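Esterase (Sinorhizobium meliloti 1021, PDB 4TX1) acts as a carbohydrate acetylesterase of the SGNH-hydrolase family and is probably able to cleave aryl esters as well. Local coordinates at residues P139-I143 with V218-M222; I95-L99 with L122-V126. All coordinates share one frame; numbering follows the deposited sequence.

How the contacts relate
From the N terminus, the chain lays down strands 14-20 and 53-59 before strand 94-98, the third strand of the parallel sheet. Helix 112-127 then packs back on that strand as contact 2, closing a loop of 22 residues. The chain runs on into strand 140-145, next to strand 94-98 in the sheet. Contact 1 closes a longer loop, of 74 residues, when helix 205-223 near the C terminus comes back to strand 140-145. The two contacts are in series, neither nested nor crossed. They tie helices to opposite faces of the sheet, and their centres are about 11 Å apart. Backbone hydrogen bonds of Leu142 with Ile95 and Phe97 join their strands directly.

Contact 1: P139-I143 with V218-M222; sequences PEILI and VVRMM
Met222 reaches from the helix toward the strand, and it touches the strand chiefly through SD and CE. Its SD lies beside Leu142, 4.1 Å from CG of that residue. The chain is extended at chi2 (-177°) and bends at chi3 (76°). This bend turns the methyl in over the strand backbone, where Met222 CE comes within 3.2 Å of Ile141 O. The same methyl also sits 4.0 Å from Glu140 CB.

The other apolar contacts are made by Leu142. Its CD1 meets two consecutive valines of the helix. Val218 CG1 is 3.8 Å from Leu142 CD1, and Val219 CG2 is 3.9 Å from that same atom. The Leu142 and Val219 side chains cross at about a right angle.

This is strand-on-helix packing in the layered alpha/beta/alpha fold of SGNH hydrolases. Helix 218-222 runs nearly antiparallel to strand 140-143, at 162°. Residues alternate along the strand: Glu140 and Leu142 point toward this helix, while Ile141 points away and packs on helix 112-127. Val219 also touches Leu45 and Leu49 of helix 41-49.

The two backbones come nearest at the exposed Glu140, whose CA is 6.9 Å from Met222 CA. There Glu140 CG lies 3.8 Å from Met222 O.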
loop_
_atom_site.group_PDB
_atom_site.type_symbol
_atom_site.label_atom_id
_atom_site.label_comp_id
_atom_site.label_asym_id
_atom_site.label_seq_id
_atom_site.Cartn_x
_atom_site.Cartn_y
_atom_site.Cartn_z
ATOM N N PRO A 139 -26.987 9.401 3.243
ATOM C CA PRO A 139 -27.198 9.254 4.668
ATOM C C PRO A 139 -27.017 10.590 5.377
ATOM O O PRO A 139 -26.279 11.463 4.917
ATOM C CB PRO A 139 -26.122 8.274 5.110
ATOM C CG PRO A 139 -25.344 7.905 3.925
ATOM C CD PRO A 139 -26.127 8.321 2.725
ATOM N N GLU A 140 -27.700 10.733 6.507
ATOM C CA GLU A 140 -27.426 11.822 7.403
ATOM C C GLU A 140 -26.117 11.516 8.154
ATOM O O GLU A 140 -25.728 10.360 8.272
ATOM C CB GLU A 140 -28.554 11.928 8.434
ATOM C CG GLU A 140 -29.887 12.255 7.794
ATOM C CD GLU A 140 -29.907 13.661 7.242
ATOM O OE1 GLU A 140 -29.333 14.588 7.887
ATOM O OE2 GLU A 140 -30.508 13.847 6.148
ATOM N N ILE A 141 -25.475 12.557 8.622
ATOM C CA ILE A 141 -24.202 12.418 9.372
ATOM C C ILE A 141 -24.249 13.197 10.675
ATOM O O ILE A 141 -24.590 14.410 10.689
ATOM C CB ILE A 141 -23.057 12.939 8.499
ATOM C CG1 ILE A 141 -22.925 12.119 7.205
ATOM C CG2 ILE A 141 -21.712 12.752 9.227
ATOM C CD1 ILE A 141 -21.897 12.697 6.206
ATOM N N LEU A 142 -23.887 12.529 11.754
ATOM C CA LEU A 142 -23.771 13.115 13.084
ATOM C C LEU A 142 -22.301 13.093 13.525
ATOM O O LEU A 142 -21.755 11.963 13.708
ATOM C CB LEU A 142 -24.592 12.349 14.048
ATOM C CG LEU A 142 -24.988 12.869 15.411
ATOM C CD1 LEU A 142 -25.488 11.903 16.467
ATOM C CD2 LEU A 142 -24.731 14.364 15.729
ATOM N N ILE A 143 -21.762 14.258 13.820
ATOM C CA ILE A 143 -20.401 14.429 14.313
ATOM C C ILE A 143 -20.479 14.538 15.841
ATOM O O ILE A 143 -21.079 15.460 16.375
ATOM C CB ILE A 143 -19.684 15.626 13.744
ATOM C CG1 ILE A 143 -19.582 15.439 12.225
ATOM C CG2 ILE A 143 -18.310 15.832 14.391
ATOM C CD1 ILE A 143 -19.155 16.645 11.426
ATOM N N VAL A 218 -30.946 13.683 19.486
ATOM C CA VAL A 218 -30.423 14.159 18.215
ATOM C C VAL A 218 -30.479 13.034 17.192
ATOM O O VAL A 218 -30.798 13.276 16.025
ATOM C CB VAL A 218 -29.031 14.788 18.377
ATOM C CG1 VAL A 218 -27.986 13.724 18.673
ATOM C CG2 VAL A 218 -28.640 15.577 17.143
ATOM N N VAL A 219 -30.267 11.796 17.615
ATOM C CA VAL A 219 -30.432 10.658 16.720
ATOM C C VAL A 219 -31.862 10.479 16.222
ATOM O O VAL A 219 -32.074 10.390 15.055
ATOM C CB VAL A 219 -29.845 9.363 17.291
ATOM C CG1 VAL A 219 -30.210 8.190 16.442
ATOM C CG2 VAL A 219 -28.356 9.512 17.407
ATOM N N ARG A 220 -32.838 10.476 17.111
ATOM C CA ARG A 220 -34.190 10.634 16.609
ATOM C C ARG A 220 -34.404 11.866 15.728
ATOM O O ARG A 220 -34.889 11.758 14.661
ATOM C CB ARG A 220 -35.170 10.681 17.783
ATOM C CG ARG A 220 -35.264 9.381 18.565
ATOM C CD ARG A 220 -36.289 9.403 19.686
ATOM N NE ARG A 220 -36.327 8.142 20.421
ATOM C CZ ARG A 220 -37.006 7.073 20.032
ATOM N NH1 ARG A 220 -37.710 7.105 18.907
ATOM N NH2 ARG A 220 -36.984 5.967 20.763
ATOM N N MET A 221 -34.052 13.046 16.110
ATOM C CA MET A 221 -34.351 14.111 15.190
ATOM C C MET A 221 -33.860 13.800 13.767
ATOM O O MET A 221 -34.561 13.973 12.830
ATOM C CB MET A 221 -33.831 15.425 15.723
ATOM C CG MET A 221 -33.644 16.498 14.695
ATOM S SD MET A 221 -33.158 18.020 15.489
ATOM C CE MET A 221 -32.375 17.393 16.983
ATOM N N MET A 222 -32.633 13.323 13.647
ATOM C CA MET A 222 -32.028 13.080 12.350
ATOM C C MET A 222 -32.616 11.919 11.619
ATOM O O MET A 222 -32.578 11.926 10.417
ATOM C CB MET A 222 -30.534 12.896 12.499
ATOM C CG MET A 222 -29.931 14.137 13.058
ATOM S SD MET A 222 -28.184 14.051 13.204
ATOM C CE MET A 222 -27.706 14.284 11.495
#

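Contact 2: I95-L99 with L122-V126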
loop_
_atom_site.group_PDB
_atom_site.type_symbol
_atom_site.label_atom_id
_atom_site.label_comp_id
_atom_site.label_asym_id
_atom_site.label_seq_id
_atom_site.Cartn_x
_atom_site.Cartn_y
_atom_site.Cartn_z
ATOM N N ILE A 95 -24.816 7.992 9.740
ATOM C CA ILE A 95 -23.446 7.621 10.196
ATOM C C ILE A 95 -23.199 8.524 11.385
ATOM O O ILE A 95 -23.331 9.774 11.277
ATOM C CB ILE A 95 -22.405 7.835 9.087
ATOM C CG1 ILE A 95 -22.732 6.859 7.927
ATOM C CG2 ILE A 95 -21.009 7.584 9.713
ATOM C CD1 ILE A 95 -23.493 7.349 6.802
ATOM N N VAL A 96 -22.811 7.939 12.509
ATOM C CA VAL A 96 -22.399 8.673 13.703
ATOM C C VAL A 96 -20.886 8.522 13.914
ATOM O O VAL A 96 -20.441 7.382 14.121
ATOM C CB VAL A 96 -23.127 8.130 14.970
ATOM C CG1 VAL A 96 -22.762 9.017 16.209
ATOM C CG2 VAL A 96 -24.656 8.125 14.644
ATOM N N PHE A 97 -20.154 9.618 13.885
ATOM C CA PHE A 97 -18.706 9.612 14.112
ATOM C C PHE A 97 -18.410 10.022 15.545
ATOM O O PHE A 97 -18.931 11.027 16.050
ATOM C CB PHE A 97 -17.983 10.576 13.215
ATOM C CG PHE A 97 -18.009 10.197 11.738
ATOM C CD1 PHE A 97 -17.380 9.040 11.318
ATOM C CD2 PHE A 97 -18.604 10.983 10.781
ATOM C CE1 PHE A 97 -17.343 8.695 10.017
ATOM C CE2 PHE A 97 -18.560 10.688 9.440
ATOM C CZ PHE A 97 -17.977 9.483 9.045
ATOM N N MET A 98 -17.581 9.235 16.194
ATOM C CA MET A 98 -16.956 9.727 17.416
ATOM C C MET A 98 -15.458 9.420 17.428
ATOM O O MET A 98 -15.007 8.327 17.863
ATOM C CB MET A 98 -17.681 9.236 18.707
ATOM C CG MET A 98 -17.179 10.025 19.909
ATOM S SD MET A 98 -18.110 9.786 21.452
ATOM C CE MET A 98 -17.444 8.203 21.945
ATOM N N LEU A 99 -14.678 10.351 16.896
ATOM C CA LEU A 99 -13.246 10.181 16.740
ATOM C C LEU A 99 -12.559 11.472 17.058
ATOM O O LEU A 99 -13.170 12.544 17.002
ATOM C CB LEU A 99 -12.907 9.715 15.299
ATOM C CG LEU A 99 -13.309 8.328 14.883
ATOM C CD1 LEU A 99 -13.081 8.126 13.346
ATOM C CD2 LEU A 99 -12.533 7.306 15.691
ATOM N N LEU A 122 -13.601 12.307 6.504
ATOM C CA LEU A 122 -14.540 11.256 6.712
ATOM C C LEU A 122 -15.920 11.655 6.181
ATOM O O LEU A 122 -16.612 10.865 5.560
ATOM C CB LEU A 122 -14.608 10.818 8.188
ATOM C CG LEU A 122 -13.281 10.303 8.768
ATOM C CD1 LEU A 122 -13.512 9.936 10.250
ATOM C CD2 LEU A 122 -12.707 9.108 8.022
ATOM N N VAL A 123 -16.328 12.896 6.460
ATOM C CA VAL A 123 -17.656 13.335 5.973
ATOM C C VAL A 123 -17.670 13.205 4.460
ATOM O O VAL A 123 -18.636 12.724 3.870
ATOM C CB VAL A 123 -17.984 14.783 6.435
ATOM C CG1 VAL A 123 -19.273 15.243 5.731
ATOM C CG2 VAL A 123 -18.103 14.755 7.976
ATOM N N ASN A 124 -16.638 13.719 3.815
ATOM C CA ASN A 124 -16.592 13.667 2.332
ATOM C C ASN A 124 -16.582 12.233 1.764
ATOM O O ASN A 124 -17.171 11.989 0.713
ATOM C CB ASN A 124 -15.364 14.446 1.832
ATOM C CG ASN A 124 -15.570 15.967 1.973
ATOM O OD1 ASN A 124 -16.682 16.486 1.648
ATOM N ND2 ASN A 124 -14.570 16.665 2.491
ATOM N N LEU A 125 -15.928 11.294 2.484
ATOM C CA LEU A 125 -15.951 9.885 2.089
ATOM C C LEU A 125 -17.364 9.348 2.100
ATOM O O LEU A 125 -17.730 8.525 1.253
ATOM C CB LEU A 125 -14.988 9.032 2.972
ATOM C CG LEU A 125 -13.519 9.309 2.652
ATOM C CD1 LEU A 125 -12.703 8.668 3.812
ATOM C CD2 LEU A 125 -13.111 8.729 1.286
ATOM N N VAL A 126 -18.189 9.753 3.072
ATOM C CA VAL A 126 -19.556 9.304 3.143
ATOM C C VAL A 126 -20.333 9.913 1.928
ATOM O O VAL A 126 -21.077 9.165 1.216
ATOM C CB VAL A 126 -20.252 9.710 4.462
ATOM C CG1 VAL A 126 -21.716 9.324 4.396
ATOM C CG2 VAL A 126 -19.567 9.010 5.662
#
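Phe97 pushes its ring into a hollow on the helix formed by Leu122, Val123 and Val126. Leu122 CB lies over one face of the ring, 4.1 Å from its centroid and 29° off the normal, a CH-pi contact. Ile95 CG2, from the same strand, sits against the opposite face, offset toward the rim, so the ring is held between strand and helix. Val126 CG2 meets the ring edge, 3.8 Å from Phe97 CZ. Val123 CG2 adds a more distant contact at Phe97 CE2.

Two smaller contacts flank the ring. Past its CZ end, Ile95 and Val126 meet tip to tip, with Ile95 CD1 3.6 Å from Val126 CG1. With chi1 at 174°, this valine sends CG1 to Ile95 and leaves CG2 for the ring. On the side of the ring that Leu122 occupies, Leu122 CD1 meets Leu99 CD1 at 3.6 Å, and these two leucines cross at about a right angle.

The helix belongs to the beta-alpha-beta crossover from strand 94-98 to strand 140-145, and it packs back on the first of these strands. Leu82 of helix 78-89 touches both Phe97 and Leu122. Without the Phe97 ring, as with an alanine here, a gap is likely to open between Ile95 and Leu122, and Val126 CG2 would probably lose its partner. Every touching side chain here is apolar and buried, which implies a contact held by close fit and exclusion of water rather than by directional bonds.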